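Local structure of amino acid ABC transporter, periplasmic amino acid-binding protein (Brucella ovis, 4Z9N) at residues A127-A139 and Y150-E164. The protein probably delivers amino acids or small peptides to an ABC importer as its periplasmic binding component, and holds glutathione in its cleft. Sequence-based numbering, arbitrary orientation. Where two conformers were deposited one is given.
With GSH (glutathione), chain U.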
loop_
_atom_site.group_PDB
_atom_site.type_symbol
_atom_site.label_atom_id
_atom_site.label_comp_id
_atom_site.label_asym_id
_atom_site.label_seq_id
_atom_site.Cartn_x
_atom_site.Cartn_y
_atom_site.Cartn_z
ATOM N N ALA D 127 19.961 7.133 21.133
ATOM C CA ALA D 127 20.272 8.221 20.217
ATOM C C ALA D 127 20.129 9.563 20.921
ATOM O O ALA D 127 20.657 10.564 20.454
ATOM C CB ALA D 127 19.378 8.176 18.985
ATOM N N LEU D 128 19.409 9.590 22.039
ATOM C CA LEU D 128 19.215 10.842 22.767
ATOM C C LEU D 128 20.473 11.235 23.544
ATOM O O LEU D 128 20.529 12.298 24.164
ATOM C CB LEU D 128 18.008 10.742 23.704
ATOM C CG LEU D 128 16.644 10.757 22.998
ATOM C CD1 LEU D 128 15.483 10.583 23.986
ATOM C CD2 LEU D 128 16.469 12.032 22.173
ATOM N N GLN D 129 21.493 10.386 23.506
ATOM C CA GLN D 129 22.745 10.723 24.171
ATOM C C GLN D 129 23.788 11.203 23.163
ATOM O O GLN D 129 24.983 11.290 23.471
ATOM C CB GLN D 129 23.266 9.528 24.959
ATOM C CG GLN D 129 22.233 8.890 25.872
ATOM C CD GLN D 129 22.721 7.582 26.439
ATOM O OE1 GLN D 129 23.209 6.728 25.706
ATOM N NE2 GLN D 129 22.593 7.413 27.752
ATOM N N LEU D 130 23.325 11.551 21.969
ATOM C CA LEU D 130 24.232 11.899 20.878
ATOM C C LEU D 130 24.412 13.397 20.658
ATOM O O LEU D 130 24.934 13.798 19.623
ATOM C CB LEU D 130 23.754 11.256 19.572
ATOM C CG LEU D 130 23.884 9.728 19.534
ATOM C CD1 LEU D 130 23.371 9.203 18.199
ATOM C CD2 LEU D 130 25.321 9.282 19.792
ATOM N N SER D 131 23.987 14.223 21.612
ATOM C CA SER D 131 24.169 15.666 21.472
ATOM C C SER D 131 25.644 15.984 21.249
ATOM O O SER D 131 26.509 15.511 21.989
ATOM C CB SER D 131 23.655 16.419 22.701
ATOM O OG SER D 131 23.776 17.817 22.504
ATOM N N GLY D 132 25.933 16.751 20.202
ATOM C CA GLY D 132 27.304 17.141 19.918
ATOM C C GLY D 132 28.108 16.167 19.075
ATOM O O GLY D 132 29.158 16.523 18.547
ATOM N N ALA D 133 27.627 14.930 18.956
ATOM C CA ALA D 133 28.354 13.897 18.216
ATOM C C ALA D 133 28.458 14.230 16.727
ATOM O O ALA D 133 27.517 14.777 16.146
ATOM C CB ALA D 133 27.669 12.551 18.390
ATOM N N SER D 134 29.588 13.894 16.112
ATOM C CA SER D 134 29.719 14.048 14.669
ATOM C C SER D 134 29.079 12.839 14.011
ATOM O O SER D 134 29.459 11.699 14.281
ATOM C CB SER D 134 31.178 14.185 14.244
ATOM O OG SER D 134 31.932 13.059 14.653
ATOM N N ILE D 135 28.092 13.084 13.161
ATOM C CA ILE D 135 27.339 11.986 12.570
ATOM C C ILE D 135 27.394 12.035 11.053
ATOM O O ILE D 135 26.976 13.021 10.432
ATOM C CB ILE D 135 25.893 11.994 13.069
ATOM C CG1 ILE D 135 25.878 12.042 14.604
ATOM C CG2 ILE D 135 25.152 10.751 12.555
ATOM C CD1 ILE D 135 24.504 11.946 15.204
ATOM N N CYS D 136 27.867 10.952 10.442
ATOM C CA CYS D 136 27.985 10.962 8.995
ATOM C C CYS D 136 26.655 10.622 8.361
ATOM O O CYS D 136 25.857 9.834 8.876
ATOM C CB CYS D 136 29.067 10.012 8.494
ATOM S SG CYS D 136 28.712 8.312 8.725
ATOM N N VAL D 137 26.423 11.255 7.228
ATOM C CA VAL D 137 25.165 11.076 6.504
ATOM C C VAL D 137 25.434 11.409 5.036
ATOM O O VAL D 137 26.321 12.209 4.737
ATOM C CB VAL D 137 24.039 11.961 7.093
ATOM C CG1 VAL D 137 24.319 13.440 6.833
ATOM C CG2 VAL D 137 22.673 11.571 6.506
ATOM N N GLN D 138 24.676 10.803 4.124
ATOM C CA GLN D 138 24.825 11.147 2.708
ATOM C C GLN D 138 23.911 12.265 2.246
ATOM O O GLN D 138 22.763 12.357 2.663
ATOM C CB GLN D 138 24.586 9.930 1.832
ATOM C CG GLN D 138 25.848 9.192 1.532
ATOM C CD GLN D 138 25.599 8.040 0.605
ATOM O OE1 GLN D 138 25.471 6.912 1.048
ATOM N NE2 GLN D 138 25.504 8.320 -0.690
ATOM N N ALA D 139 24.453 13.116 1.387
ATOM C CA ALA D 139 23.663 14.137 0.710
ATOM C C ALA D 139 22.643 13.481 -0.228
ATOM O O ALA D 139 22.850 12.350 -0.699
ATOM C CB ALA D 139 24.579 15.079 -0.072
ATOM N N TYR D 150 15.254 15.714 13.947
ATOM C CA TYR D 150 15.320 14.990 15.215
ATOM C C TYR D 150 16.178 15.730 16.244
ATOM O O TYR D 150 15.833 15.804 17.425
ATOM C CB TYR D 150 15.869 13.581 14.970
ATOM C CG TYR D 150 15.938 12.682 16.185
ATOM C CD1 TYR D 150 14.784 12.178 16.769
ATOM C CD2 TYR D 150 17.167 12.308 16.721
ATOM C CE1 TYR D 150 14.845 11.338 17.878
ATOM C CE2 TYR D 150 17.241 11.458 17.823
ATOM C CZ TYR D 150 16.077 10.978 18.394
ATOM O OH TYR D 150 16.147 10.140 19.487
ATOM N N PHE D 151 17.286 16.303 15.790
ATOM C CA PHE D 151 18.177 16.999 16.704
ATOM C C PHE D 151 17.580 18.328 17.133
ATOM O O PHE D 151 17.734 18.718 18.285
ATOM C CB PHE D 151 19.559 17.191 16.064
ATOM C CG PHE D 151 20.468 16.027 16.278
ATOM C CD1 PHE D 151 20.165 14.784 15.730
ATOM C CD2 PHE D 151 21.603 16.157 17.060
ATOM C CE1 PHE D 151 20.994 13.699 15.951
ATOM C CE2 PHE D 151 22.428 15.083 17.291
ATOM C CZ PHE D 151 22.128 13.848 16.742
ATOM N N ARG D 152 16.881 19.004 16.215
ATOM C CA ARG D 152 16.193 20.251 16.548
ATOM C C ARG D 152 15.118 19.990 17.600
ATOM O O ARG D 152 15.036 20.678 18.623
ATOM C CB ARG D 152 15.546 20.885 15.310
ATOM C CG ARG D 152 14.689 22.097 15.651
ATOM C CD ARG D 152 14.092 22.776 14.402
ATOM N NE ARG D 152 13.772 21.762 13.399
ATOM C CZ ARG D 152 14.298 21.702 12.175
ATOM N NH1 ARG D 152 15.104 22.655 11.746
ATOM N NH2 ARG D 152 13.973 20.713 11.350
ATOM N N ALA D 153 14.296 18.980 17.339
ATOM C CA ALA D 153 13.145 18.690 18.184
ATOM C C ALA D 153 13.586 18.330 19.589
ATOM O O ALA D 153 12.934 18.685 20.576
ATOM C CB ALA D 153 12.315 17.556 17.576
ATOM N N ASN D 154 14.702 17.623 19.677
ATOM C CA ASN D 154 15.164 17.125 20.962
ATOM C C ASN D 154 16.242 17.992 21.585
ATOM O O ASN D 154 16.888 17.584 22.552
ATOM C CB ASN D 154 15.657 15.689 20.807
ATOM C CG ASN D 154 14.514 14.729 20.587
ATOM O OD1 ASN D 154 13.794 14.399 21.525
ATOM N ND2 ASN D 154 14.327 14.285 19.342
ATOM N N LYS D 155 16.424 19.185 21.031
ATOM C CA LYS D 155 17.339 20.169 21.605
ATOM C C LYS D 155 18.759 19.606 21.756
ATOM O O LYS D 155 19.436 19.873 22.751
ATOM C CB LYS D 155 16.820 20.649 22.965
ATOM C CG LYS D 155 15.415 21.226 22.943
ATOM C CD LYS D 155 15.345 22.485 22.108
ATOM C CE LYS D 155 14.191 23.380 22.548
ATOM N NZ LYS D 155 12.850 22.735 22.417
ATOM N N MET D 156 19.205 18.828 20.772
ATOM C CA MET D 156 20.558 18.299 20.778
ATOM C C MET D 156 21.469 19.087 19.839
ATOM O O MET D 156 21.038 19.527 18.769
ATOM C CB MET D 156 20.551 16.825 20.386
ATOM C CG MET D 156 19.902 15.936 21.434
ATOM S SD MET D 156 20.204 14.194 21.095
ATOM C CE MET D 156 19.282 13.986 19.578
ATOM N N GLU D 157 22.722 19.256 20.240
ATOM C CA GLU D 157 23.690 19.974 19.418
ATOM C C GLU D 157 23.929 19.180 18.138
ATOM O O GLU D 157 24.199 17.982 18.192
ATOM C CB GLU D 157 25.006 20.192 20.167
ATOM C CG GLU D 157 26.067 20.887 19.307
ATOM C CD GLU D 157 27.441 20.991 19.966
ATOM O OE1 GLU D 157 27.523 21.270 21.185
ATOM O OE2 GLU D 157 28.451 20.774 19.249
ATOM N N TYR D 158 23.852 19.858 16.995
ATOM C CA TYR D 158 23.788 19.192 15.694
ATOM C C TYR D 158 25.102 19.344 14.918
ATOM O O TYR D 158 25.500 20.458 14.575
ATOM C CB TYR D 158 22.592 19.770 14.913
ATOM C CG TYR D 158 22.349 19.234 13.510
ATOM C CD1 TYR D 158 22.075 17.884 13.280
ATOM C CD2 TYR D 158 22.355 20.099 12.415
ATOM C CE1 TYR D 158 21.832 17.413 11.986
ATOM C CE2 TYR D 158 22.119 19.637 11.136
ATOM C CZ TYR D 158 21.855 18.306 10.926
ATOM O OH TYR D 158 21.626 17.882 9.638
ATOM N N ASN D 159 25.781 18.220 14.676
ATOM C CA ASN D 159 27.081 18.193 13.996
ATOM C C ASN D 159 27.115 17.153 12.878
ATOM O O ASN D 159 27.843 16.160 12.972
ATOM C CB ASN D 159 28.220 17.899 14.980
ATOM C CG ASN D 159 28.669 19.121 15.747
ATOM O OD1 ASN D 159 28.816 20.195 15.179
ATOM N ND2 ASN D 159 28.932 18.953 17.040
ATOM N N PRO D 160 26.326 17.375 11.812
ATOM C CA PRO D 160 26.348 16.457 10.669
ATOM C C PRO D 160 27.670 16.555 9.919
ATOM O O PRO D 160 28.306 17.618 9.907
ATOM C CB PRO D 160 25.212 16.978 9.783
ATOM C CG PRO D 160 25.271 18.473 10.041
ATOM C CD PRO D 160 25.507 18.568 11.532
ATOM N N VAL D 161 28.094 15.444 9.329
ATOM C CA VAL D 161 29.195 15.443 8.390
ATOM C C VAL D 161 28.648 14.823 7.116
ATOM O O VAL D 161 28.287 13.643 7.112
ATOM C CB VAL D 161 30.405 14.664 8.934
ATOM C CG1 VAL D 161 31.578 14.819 8.010
ATOM C CG2 VAL D 161 30.750 15.112 10.354
ATOM N N VAL D 162 28.554 15.612 6.048
ATOM C CA VAL D 162 27.831 15.182 4.855
ATOM C C VAL D 162 28.761 14.707 3.756
ATOM O O VAL D 162 29.741 15.387 3.403
ATOM C CB VAL D 162 26.941 16.308 4.320
ATOM C CG1 VAL D 162 26.272 15.873 3.027
ATOM C CG2 VAL D 162 25.912 16.703 5.363
ATOM N N PHE D 163 28.434 13.541 3.197
ATOM C CA PHE D 163 29.261 12.897 2.191
ATOM C C PHE D 163 28.535 12.696 0.883
ATOM O O PHE D 163 27.316 12.539 0.858
ATOM C CB PHE D 163 29.761 11.542 2.701
ATOM C CG PHE D 163 30.685 11.662 3.848
ATOM C CD1 PHE D 163 30.191 11.696 5.135
ATOM C CD2 PHE D 163 32.046 11.797 3.644
ATOM C CE1 PHE D 163 31.043 11.848 6.198
ATOM C CE2 PHE D 163 32.904 11.941 4.713
ATOM C CZ PHE D 163 32.395 11.964 5.995
ATOM N N GLU D 164 29.300 12.660 -0.204
ATOM C CA GLU D 164 28.713 12.477 -1.526
ATOM C C GLU D 164 28.637 11.016 -1.948
ATOM O O GLU D 164 27.832 10.664 -2.798
ATOM C CB GLU D 164 29.505 13.258 -2.576
ATOM C CG GLU D 164 29.558 14.754 -2.315
ATOM C CD GLU D 164 28.177 15.371 -2.217
ATOM O OE1 GLU D 164 27.372 15.200 -3.156
ATOM O OE2 GLU D 164 27.892 16.016 -1.188
HETATM N N1 GSH U . 16.060 5.594 1.903
HETATM C CA1 GSH U . 16.802 6.854 1.959
HETATM C C1 GSH U . 16.379 7.717 0.772
HETATM O O11 GSH U . 16.788 8.910 0.705
HETATM O O12 GSH U . 15.640 7.249 -0.138
HETATM C CB1 GSH U . 18.322 6.634 1.874
HETATM C CG1 GSH U . 18.649 5.922 0.547
HETATM C CD1 GSH U . 20.160 5.933 0.344
HETATM O OE1 GSH U . 20.659 6.397 -0.634
HETATM N N2 GSH U . 20.985 5.350 1.375
HETATM C CA2 GSH U . 22.424 5.385 1.190
HETATM C C2 GSH U . 22.870 4.587 -0.045
HETATM O O2 GSH U . 22.201 3.759 -0.574
HETATM C CB2 GSH U . 23.140 4.968 2.479
HETATM S SG2 GSH U . 22.939 3.201 2.839
HETATM N N3 GSH U . 24.164 4.927 -0.596
HETATM C CA3 GSH U . 24.652 4.233 -1.756
HETATM C C3 GSH U . 25.083 5.269 -2.794
HETATM O O31 GSH U . 25.761 4.886 -3.783
HETATM O O32 GSH U . 24.752 6.489 -2.671
HETATM O O HOH W 1 21.516 18.617 24.794
HETATM O O HOH W 2 25.025 15.716 15.759
HETATM O O HOH W 3 25.159 11.251 -1.490
#
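Ala127 sets its CB 3.8 Å from Tyr150 OH, and Leu128 lays its CD2 methyl 3.3 Å from the same Tyr150 OH, the Leu128 and Tyr150 side chains crossing at about a right angle. That methyl also leans on the amide of Asn154, which is fixed in rotation by its ND2 bond to Tyr150 O. The sulfur of Met156 lies near the carbonyl oxygens of Ala127 and Leu128, while its CE methyl, swung back by a bent chi3 (-67°), sits over the centre of one face of the Phe151 ring; Leu130 O approaches that ring at its edge. Ser131 OG accepts a hydrogen bond from Glu157 N at 2.9 Å. In the type II turn 130-133, Gly132 N donates one to Glu157 O. Asn159 ND2 donates to two oxygens: Gly132 O, from above the carbonyl plane, and Glu157 OE2, in a bent bond (N-H...O 133°) on the anti side of the carboxylate. Ile135 then sends CD1 to within 3.4 Å of Phe151 CZ, tying strand to helix. From here parallel ladder bonds run from Ile135 N–Asn159 O to Ala139 N–Phe163 O (3.0 Å), joining strands whose axes come within 4.5 Å, their directions 32° apart. Cys136, disulfide-bonded to Cys178, sets its CB 3.5 Å from Phe163 CE1; on the other face Val137 and Val162 point the same way side by side. Gln138 grips glutathione twice: OE1 accepts from ligand N3, and NE2 donates to ligand O32 at 2.8 Å. Strand 134-138, helix 142-153 and strand 159-163 thus form a beta-alpha-beta unit, characteristic of the alpha/beta lobes of periplasmic binding proteins, with the C-terminal end of strand 134-138 at the ligand pocket.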